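Local coordinates for heavy-metal chelation domain-containing protein (Pyrococcus horikoshii, PDB 3NPG) that is of unknown function but carries a putative heavy-metal chelation domain with a Rossmann-like fold, and so may bind metal ions, at residues A[193-198]-A[210-215]; A[166-171]-A[185-190]; A[97-102]-A[243-248]. One frame throughout, in Å; residues are numbered along the deposited sequence.

Contact 1: residues A[193-198]-A[210-215]; sequences IVITGP and TKVTHL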
loop_
_atom_site.group_PDB
_atom_site.type_symbol
_atom_site.label_atom_id
_atom_site.label_comp_id
_atom_site.label_asym_id
_atom_site.label_seq_id
_atom_site.Cartn_x
_atom_site.Cartn_y
_atom_site.Cartn_z
ATOM N N ILE A 193 -2.647 28.865 -9.513
ATOM C CA ILE A 193 -2.323 27.436 -9.628
ATOM C C ILE A 193 -0.817 27.259 -9.783
ATOM O O ILE A 193 -0.248 27.648 -10.809
ATOM C CB ILE A 193 -3.125 26.747 -10.779
ATOM C CG1 ILE A 193 -4.653 26.928 -10.572
ATOM C CG2 ILE A 193 -2.746 25.258 -10.899
ATOM C CD1 ILE A 193 -5.479 26.542 -11.715
ATOM N N VAL A 194 -0.163 26.717 -8.741
ATOM C CA VAL A 194 1.292 26.536 -8.723
ATOM C C VAL A 194 1.661 25.056 -8.843
ATOM O O VAL A 194 1.231 24.242 -8.020
ATOM C CB VAL A 194 1.930 27.176 -7.455
ATOM C CG1 VAL A 194 3.449 27.156 -7.537
ATOM C CG2 VAL A 194 1.421 28.596 -7.240
ATOM N N ILE A 195 2.467 24.709 -9.856
ATOM C CA ILE A 195 2.980 23.345 -10.028
ATOM C C ILE A 195 4.406 23.305 -9.464
ATOM O O ILE A 195 5.315 23.901 -10.045
ATOM C CB ILE A 195 2.907 22.896 -11.527
ATOM C CG1 ILE A 195 1.482 23.121 -12.132
ATOM C CG2 ILE A 195 3.372 21.450 -11.705
ATOM C CD1 ILE A 195 0.291 22.448 -11.350
ATOM N N THR A 196 4.564 22.735 -8.256
ATOM C CA THR A 196 5.831 22.788 -7.527
ATOM C C THR A 196 6.579 21.458 -7.480
ATOM O O THR A 196 5.969 20.403 -7.297
ATOM C CB THR A 196 5.626 23.399 -6.126
ATOM O OG1 THR A 196 6.900 23.591 -5.508
ATOM C CG2 THR A 196 4.736 22.540 -5.232
ATOM N N GLY A 197 7.906 21.537 -7.573
ATOM C CA GLY A 197 8.778 20.373 -7.485
ATOM C C GLY A 197 9.756 20.245 -8.635
ATOM O O GLY A 197 9.548 20.825 -9.706
ATOM N N PRO A 198 10.812 19.407 -8.469
ATOM C CA PRO A 198 11.794 19.224 -9.567
ATOM C C PRO A 198 11.193 18.693 -10.883
ATOM O O PRO A 198 11.785 18.896 -11.935
ATOM C CB PRO A 198 12.813 18.239 -8.974
ATOM C CG PRO A 198 12.673 18.379 -7.505
ATOM C CD PRO A 198 11.220 18.677 -7.253
ATOM N N THR A 210 -3.251 27.131 -20.494
ATOM C CA THR A 210 -3.798 26.376 -19.357
ATOM C C THR A 210 -4.083 27.297 -18.170
ATOM O O THR A 210 -3.701 28.470 -18.190
ATOM C CB THR A 210 -2.866 25.201 -18.962
ATOM O OG1 THR A 210 -1.690 25.716 -18.343
ATOM C CG2 THR A 210 -2.504 24.312 -20.143
ATOM N N LYS A 211 -4.737 26.761 -17.127
ATOM C CA LYS A 211 -5.059 27.529 -15.923
ATOM C C LYS A 211 -3.837 27.691 -14.995
ATOM O O LYS A 211 -3.892 28.479 -14.046
ATOM C CB LYS A 211 -6.234 26.891 -15.167
ATOM C CG LYS A 211 -7.570 27.006 -15.893
ATOM C CD LYS A 211 -8.710 26.501 -15.023
ATOM C CE LYS A 211 -10.029 26.505 -15.750
ATOM N NZ LYS A 211 -11.111 25.916 -14.920
ATOM N N VAL A 212 -2.723 26.955 -15.282
ATOM C CA VAL A 212 -1.473 27.048 -14.497
ATOM C C VAL A 212 -0.947 28.482 -14.542
ATOM O O VAL A 212 -0.805 29.053 -15.631
ATOM C CB VAL A 212 -0.392 26.032 -14.996
ATOM C CG1 VAL A 212 0.899 26.161 -14.189
ATOM C CG2 VAL A 212 -0.916 24.601 -14.950
ATOM N N THR A 213 -0.689 29.077 -13.368
ATOM C CA THR A 213 -0.231 30.471 -13.291
ATOM C C THR A 213 1.274 30.576 -13.056
ATOM O O THR A 213 1.917 31.481 -13.587
ATOM C CB THR A 213 -1.029 31.236 -12.237
ATOM O OG1 THR A 213 -0.877 30.577 -10.975
ATOM C CG2 THR A 213 -2.519 31.357 -12.603
ATOM N N HIS A 214 1.835 29.662 -12.245
ATOM C CA HIS A 214 3.257 29.679 -11.903
ATOM C C HIS A 214 3.869 28.288 -11.978
ATOM O O HIS A 214 3.159 27.286 -11.867
ATOM C CB HIS A 214 3.464 30.257 -10.484
ATOM C CG HIS A 214 3.029 31.680 -10.336
ATOM N ND1 HIS A 214 1.701 32.012 -10.152
ATOM C CD2 HIS A 214 3.771 32.809 -10.286
ATOM C CE1 HIS A 214 1.672 33.331 -10.050
ATOM N NE2 HIS A 214 2.893 33.852 -10.112
ATOM N N LEU A 215 5.200 28.232 -12.112
ATOM C CA LEU A 215 5.975 27.002 -12.055
ATOM C C LEU A 215 7.065 27.166 -11.016
ATOM O O LEU A 215 7.913 28.051 -11.149
ATOM C CB LEU A 215 6.598 26.676 -13.433
ATOM C CG LEU A 215 5.706 25.902 -14.411
ATOM C CD1 LEU A 215 6.309 25.889 -15.798
ATOM C CD2 LEU A 215 5.460 24.471 -13.924
#
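Ile193 pushes its tip against the bend at Lys211: CD1 lies 3.4 Å from Lys211 O, close to Lys211 CB as well, and the two side chains cross obliquely. Next along the same side, Ile195 CG1 fits against the fork of Val212, 3.7 Å from its CG1 with CG2 only slightly farther, the side chains meeting at about a right angle. Leu215 then leans back, setting CD2 3.8 Å from Ile195 CB. Leu184 of helix 180-186 packs on Ile193 and Val212, and Leu180 on Ile195, while Leu215 is met by Leu202 and Leu207 of a loop. The strands are neighbouring parallel members of the Rossmann-like sheet, and on its other face Val194 CG2 rests 4.2 Å from His214 CB, with Leu110 of helix 107-112 touching both residues. Where 210-215 enters the sheet, Ile193 O is gripped twice, by Thr213 N at 3.0 Å, lying in the carbonyl plane on a lone pair, and by His214 N at 3.2 Å, tilted from that plane. With chi1 at 58°, Thr213 OG1 sits between its own N and carbonyl carbon and accepts a hydrogen bond from Ile193 N at 2.9 Å. The same hydroxyl pairs with His214 ND1 (3.1 Å). Lys211 leads its extended chain away, to Ala187 O.

Contact 2: residues A[166-171]-A[185-190]; sequences DGIIAS and DRAKKA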
loop_
_atom_site.group_PDB
_atom_site.type_symbol
_atom_site.label_atom_id
_atom_site.label_comp_id
_atom_site.label_asym_id
_atom_site.label_seq_id
_atom_site.Cartn_x
_atom_site.Cartn_y
_atom_site.Cartn_z
ATOM N N ASP A 166 -9.481 28.806 -3.824
ATOM C CA ASP A 166 -9.024 30.008 -4.533
ATOM C C ASP A 166 -7.590 29.836 -5.025
ATOM O O ASP A 166 -7.162 30.536 -5.945
ATOM C CB ASP A 166 -9.119 31.239 -3.619
ATOM C CG ASP A 166 -10.398 31.297 -2.827
ATOM O OD1 ASP A 166 -11.458 31.568 -3.431
ATOM O OD2 ASP A 166 -10.349 31.050 -1.605
ATOM N N GLY A 167 -6.845 28.950 -4.367
ATOM C CA GLY A 167 -5.462 28.661 -4.718
ATOM C C GLY A 167 -5.156 27.180 -4.718
ATOM O O GLY A 167 -5.719 26.427 -3.918
ATOM N N ILE A 168 -4.273 26.741 -5.634
ATOM C CA ILE A 168 -3.875 25.333 -5.740
ATOM C C ILE A 168 -2.357 25.194 -5.785
ATOM O O ILE A 168 -1.704 25.823 -6.625
ATOM C CB ILE A 168 -4.553 24.645 -6.970
ATOM C CG1 ILE A 168 -6.083 24.581 -6.797
ATOM C CG2 ILE A 168 -3.965 23.241 -7.218
ATOM C CD1 ILE A 168 -6.817 24.337 -8.037
ATOM N N ILE A 169 -1.791 24.365 -4.881
ATOM C CA ILE A 169 -0.363 24.032 -4.900
ATOM C C ILE A 169 -0.236 22.545 -5.172
ATOM O O ILE A 169 -0.409 21.732 -4.258
ATOM C CB ILE A 169 0.373 24.469 -3.591
ATOM C CG1 ILE A 169 0.188 25.973 -3.321
ATOM C CG2 ILE A 169 1.858 24.100 -3.646
ATOM C CD1 ILE A 169 0.744 26.413 -2.029
ATOM N N ALA A 170 -0.082 22.179 -6.463
ATOM C CA ALA A 170 -0.029 20.779 -6.883
ATOM C C ALA A 170 1.387 20.324 -7.100
ATOM O O ALA A 170 2.140 20.974 -7.834
ATOM C CB ALA A 170 -0.842 20.581 -8.158
ATOM N N SER A 171 1.772 19.197 -6.460
ATOM C CA SER A 171 3.089 18.603 -6.645
ATOM C C SER A 171 3.300 18.329 -8.122
ATOM O O SER A 171 2.394 17.817 -8.787
ATOM C CB SER A 171 3.206 17.305 -5.853
ATOM O OG SER A 171 4.461 16.679 -6.065
ATOM N N ASP A 185 -9.127 21.112 -14.860
ATOM C CA ASP A 185 -10.544 21.102 -15.236
ATOM C C ASP A 185 -11.440 21.425 -14.030
ATOM O O ASP A 185 -12.442 22.132 -14.181
ATOM C CB ASP A 185 -10.932 19.742 -15.850
ATOM C CG ASP A 185 -12.440 19.517 -15.985
ATOM O OD1 ASP A 185 -13.122 20.385 -16.584
ATOM O OD2 ASP A 185 -12.928 18.454 -15.524
ATOM N N ARG A 186 -11.068 20.926 -12.831
ATOM C CA ARG A 186 -11.862 21.136 -11.619
ATOM C C ARG A 186 -11.505 22.434 -10.891
ATOM O O ARG A 186 -12.222 22.838 -9.977
ATOM C CB ARG A 186 -11.759 19.919 -10.678
ATOM C CG ARG A 186 -12.280 18.610 -11.305
ATOM C CD ARG A 186 -13.729 18.726 -11.762
ATOM N NE ARG A 186 -14.660 18.766 -10.632
ATOM C CZ ARG A 186 -15.957 19.053 -10.744
ATOM N NH1 ARG A 186 -16.480 19.345 -11.929
ATOM N NH2 ARG A 186 -16.737 19.056 -9.672
ATOM N N ALA A 187 -10.434 23.124 -11.335
ATOM C CA ALA A 187 -10.016 24.408 -10.753
ATOM C C ALA A 187 -10.916 25.549 -11.265
ATOM O O ALA A 187 -10.438 26.465 -11.942
ATOM C CB ALA A 187 -8.568 24.686 -11.105
ATOM N N LYS A 188 -12.224 25.479 -10.941
ATOM C CA LYS A 188 -13.249 26.410 -11.438
ATOM C C LYS A 188 -13.059 27.848 -10.939
ATOM O O LYS A 188 -13.235 28.791 -11.712
ATOM C CB LYS A 188 -14.671 25.912 -11.062
ATOM C CG LYS A 188 -14.943 24.441 -11.382
ATOM C CD LYS A 188 -15.130 24.189 -12.870
ATOM C CE LYS A 188 -15.548 22.765 -13.140
ATOM N NZ LYS A 188 -15.502 22.445 -14.588
ATOM N N LYS A 189 -12.750 28.013 -9.639
ATOM C CA LYS A 189 -12.707 29.320 -8.973
ATOM C C LYS A 189 -11.249 29.746 -8.593
ATOM O O LYS A 189 -11.032 30.867 -8.105
ATOM C CB LYS A 189 -13.611 29.266 -7.721
ATOM C CG LYS A 189 -13.857 30.591 -7.045
ATOM C CD LYS A 189 -14.916 30.470 -5.963
ATOM C CE LYS A 189 -14.321 30.486 -4.577
ATOM N NZ LYS A 189 -15.372 30.460 -3.529
ATOM N N ALA A 190 -10.263 28.859 -8.839
ATOM C CA ALA A 190 -8.871 29.137 -8.484
ATOM C C ALA A 190 -8.264 30.207 -9.363
ATOM O O ALA A 190 -8.398 30.159 -10.590
ATOM C CB ALA A 190 -8.045 27.868 -8.548
HETATM O O HOH W 1 -11.747 33.001 -6.255
#
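The carboxylate of Asp166 meets Lys189 through one oxygen: OD1 lies 3.3 Å from Lys189 CE, the two side chains running side by side and pointing the same way. The bend at chi3 of Lys189 (105°) places CE there, while the charged end stays beyond salt-bridge range, with NZ 4.1 Å from Asp166 OD1; the opposite charges probably still attract weakly. A water joins the two residues, donating to Asp166 OD1 at 3.2 Å and to Lys189 O at 2.9 Å. The second oxygen, OD2, turns to the backbone N of Arg118 at the start of the neighbouring strand 118-122. The other flat group, the guanidinium of Arg186, is led away from strand 167-171 by its side chain and has a cation-pi partner in Tyr159, whose backbone O also accepts a hydrogen bond from Arg186 NE. The two segments belong to a beta-alpha-beta unit: strand 167-171 leads through helices to 180-186, and the chain then returns as the parallel neighbour 192-196. Ala187 is the centre of an inverse gamma turn just after that last helix, and its CB comes 3.5 Å from Ile168 CD1. Ile168 CD1, carried outward by an extended chi2 (162°), also touches Ala190 CB at 3.8 Å, so one isoleucine tip bears on two alanines. Beside them Ala190 CA makes a C-H...O contact with Asp166 O at 3.4 Å.

Contact 3: residues A[97-102]-A[243-248]; sequences IDLREA and IKYVIE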
loop_
_atom_site.group_PDB
_atom_site.type_symbol
_atom_site.label_atom_id
_atom_site.label_comp_id
_atom_site.label_asym_id
_atom_site.label_seq_id
_atom_site.Cartn_x
_atom_site.Cartn_y
_atom_site.Cartn_z
ATOM N N ILE A 97 15.671 26.966 -20.859
ATOM C CA ILE A 97 14.993 27.786 -19.834
ATOM C C ILE A 97 15.636 29.181 -19.649
ATOM O O ILE A 97 16.853 29.287 -19.484
ATOM C CB ILE A 97 14.831 27.012 -18.475
ATOM C CG1 ILE A 97 13.820 27.712 -17.533
ATOM C CG2 ILE A 97 16.186 26.773 -17.780
ATOM C CD1 ILE A 97 12.379 27.414 -17.822
ATOM N N ASP A 98 14.808 30.246 -19.714
ATOM C CA ASP A 98 15.253 31.616 -19.477
ATOM C C ASP A 98 14.687 32.082 -18.145
ATOM O O ASP A 98 13.467 32.205 -18.000
ATOM C CB ASP A 98 14.805 32.545 -20.627
ATOM C CG ASP A 98 15.374 33.964 -20.569
ATOM O OD1 ASP A 98 16.280 34.212 -19.736
ATOM O OD2 ASP A 98 14.959 34.797 -21.386
ATOM N N LEU A 99 15.561 32.254 -17.144
ATOM C CA LEU A 99 15.140 32.595 -15.790
ATOM C C LEU A 99 15.366 34.082 -15.456
ATOM O O LEU A 99 15.562 34.429 -14.291
ATOM C CB LEU A 99 15.851 31.683 -14.771
ATOM C CG LEU A 99 15.585 30.182 -14.932
ATOM C CD1 LEU A 99 16.634 29.361 -14.206
ATOM C CD2 LEU A 99 14.199 29.820 -14.462
ATOM N N ARG A 100 15.271 34.961 -16.467
ATOM C CA ARG A 100 15.420 36.409 -16.261
ATOM C C ARG A 100 14.317 36.975 -15.375
ATOM O O ARG A 100 14.597 37.789 -14.497
ATOM C CB ARG A 100 15.456 37.150 -17.602
ATOM C CG ARG A 100 16.837 37.204 -18.212
ATOM C CD ARG A 100 16.825 37.750 -19.623
ATOM N NE ARG A 100 16.450 39.162 -19.675
ATOM C CZ ARG A 100 16.691 39.945 -20.718
ATOM N NH1 ARG A 100 17.339 39.472 -21.775
ATOM N NH2 ARG A 100 16.318 41.216 -20.697
ATOM N N GLU A 101 13.066 36.547 -15.600
ATOM C CA GLU A 101 11.922 37.038 -14.823
ATOM C C GLU A 101 11.500 36.021 -13.742
ATOM O O GLU A 101 10.373 36.076 -13.227
ATOM C CB GLU A 101 10.740 37.392 -15.750
ATOM C CG GLU A 101 11.056 38.484 -16.770
ATOM C CD GLU A 101 11.316 39.872 -16.203
ATOM O OE1 GLU A 101 10.568 40.297 -15.292
ATOM O OE2 GLU A 101 12.229 40.558 -16.718
ATOM N N ALA A 102 12.421 35.123 -13.375
ATOM C CA ALA A 102 12.171 34.148 -12.335
ATOM C C ALA A 102 12.389 34.773 -10.957
ATOM O O ALA A 102 13.328 35.548 -10.765
ATOM C CB ALA A 102 13.081 32.945 -12.518
ATOM N N ILE A 243 19.358 25.397 -7.914
ATOM C CA ILE A 243 18.797 26.663 -7.443
ATOM C C ILE A 243 17.291 26.689 -7.652
ATOM O O ILE A 243 16.818 26.452 -8.764
ATOM C CB ILE A 243 19.506 27.907 -8.065
ATOM C CG1 ILE A 243 19.646 27.783 -9.599
ATOM C CG2 ILE A 243 20.857 28.156 -7.398
ATOM C CD1 ILE A 243 18.735 28.663 -10.367
ATOM N N LYS A 244 16.531 26.910 -6.571
ATOM C CA LYS A 244 15.073 26.959 -6.631
ATOM C C LYS A 244 14.597 28.241 -7.310
ATOM O O LYS A 244 15.199 29.292 -7.125
ATOM C CB LYS A 244 14.471 26.841 -5.224
ATOM C CG LYS A 244 14.579 25.441 -4.625
ATOM C CD LYS A 244 14.019 25.393 -3.207
ATOM C CE LYS A 244 14.161 24.022 -2.595
ATOM N NZ LYS A 244 13.726 24.005 -1.174
ATOM N N TYR A 245 13.511 28.157 -8.096
ATOM C CA TYR A 245 12.953 29.322 -8.785
ATOM C C TYR A 245 11.444 29.238 -8.892
ATOM O O TYR A 245 10.885 28.144 -8.917
ATOM C CB TYR A 245 13.586 29.499 -10.200
ATOM C CG TYR A 245 13.279 28.368 -11.169
ATOM C CD1 TYR A 245 12.100 28.359 -11.913
ATOM C CD2 TYR A 245 14.202 27.355 -11.402
ATOM C CE1 TYR A 245 11.814 27.324 -12.802
ATOM C CE2 TYR A 245 13.937 26.326 -12.306
ATOM C CZ TYR A 245 12.734 26.307 -12.993
ATOM O OH TYR A 245 12.474 25.294 -13.886
ATOM N N VAL A 246 10.788 30.400 -8.998
ATOM C CA VAL A 246 9.359 30.502 -9.263
ATOM C C VAL A 246 9.181 31.359 -10.515
ATOM O O VAL A 246 9.598 32.519 -10.524
ATOM C CB VAL A 246 8.570 31.086 -8.054
ATOM C CG1 VAL A 246 7.100 31.298 -8.414
ATOM C CG2 VAL A 246 8.702 30.190 -6.822
ATOM N N ILE A 247 8.638 30.771 -11.596
ATOM C CA ILE A 247 8.470 31.484 -12.862
ATOM C C ILE A 247 6.998 31.541 -13.299
ATOM O O ILE A 247 6.270 30.575 -13.122
ATOM C CB ILE A 247 9.422 30.908 -13.970
ATOM C CG1 ILE A 247 9.429 31.803 -15.234
ATOM C CG2 ILE A 247 9.098 29.426 -14.305
ATOM C CD1 ILE A 247 10.692 31.707 -16.067
ATOM N N GLU A 248 6.553 32.703 -13.804
ATOM C CA GLU A 248 5.179 32.876 -14.280
ATOM C C GLU A 248 4.977 32.186 -15.625
ATOM O O GLU A 248 5.923 32.081 -16.414
ATOM C CB GLU A 248 4.828 34.362 -14.398
ATOM C CG GLU A 248 4.383 34.992 -13.096
ATOM C CD GLU A 248 3.913 36.427 -13.233
ATOM O OE1 GLU A 248 4.570 37.323 -12.659
ATOM O OE2 GLU A 248 2.899 36.659 -13.933
#
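Leu99 lays its CD2 methyl over one face of the Tyr245 ring, 3.6 Å from the centroid and 11° off the normal, a CH-pi contact. Tyr245 belongs to 242-248, the antiparallel edge strand of the Rossmann-like sheet, and the loop after helix 79-96 closes over it with a type I turn from Leu99 to Ala102. Here the fit is close: Ala102 CB packs 4.2 Å from Tyr245 CB, and Ala102 CA makes a C-H...O contact with Val246 O at 3.5 Å. With chi1 of Tyr245 at 65°, CG lies between the backbone N and carbonyl carbon, the ring root 3.7 Å from Leu99 CD2. The fit slackens at the margins, where Leu99 CD1 is 4.4 Å from Ile243 CD1 and Ile97 CD1 only grazes Tyr245 OH at 4.5 Å. Asp98, Arg100 and Glu101 form the solvent side, their side chains well clear of the strand. An alanine at Tyr245 would keep the CB contact with Ala102 but would probably leave Leu99 CD2 without its ring and Gln94 NE2 without its weak hydroxyl partner. Ile247, with CG1 anti to its backbone N and chi2 extended (154°), sets its CD1 methyl 3.4 Å from Asp98 O.

Overall arrangement
All three contacts reach one mixed sheet, in which strands 167-171, 192-196, 214-220 and 242-248 are successive neighbours. Contact 1 is the middle one: its centre is about 10 Å from that of contact 2 and about 12 Å from that of contact 3. Toward contact 2, Val194 N is 2.8 Å from Ile168 O, and Ile193 CD1 packs on Ala187 CB; toward contact 3, Leu215 N is 2.8 Å from Ile247 O. Contacts 2 and 3 do not touch, their nearest atoms being about 10 Å apart. In sequence, contact 2 is complete before contact 1 begins, and both fall within the long stretch of chain that contact 3 brings together.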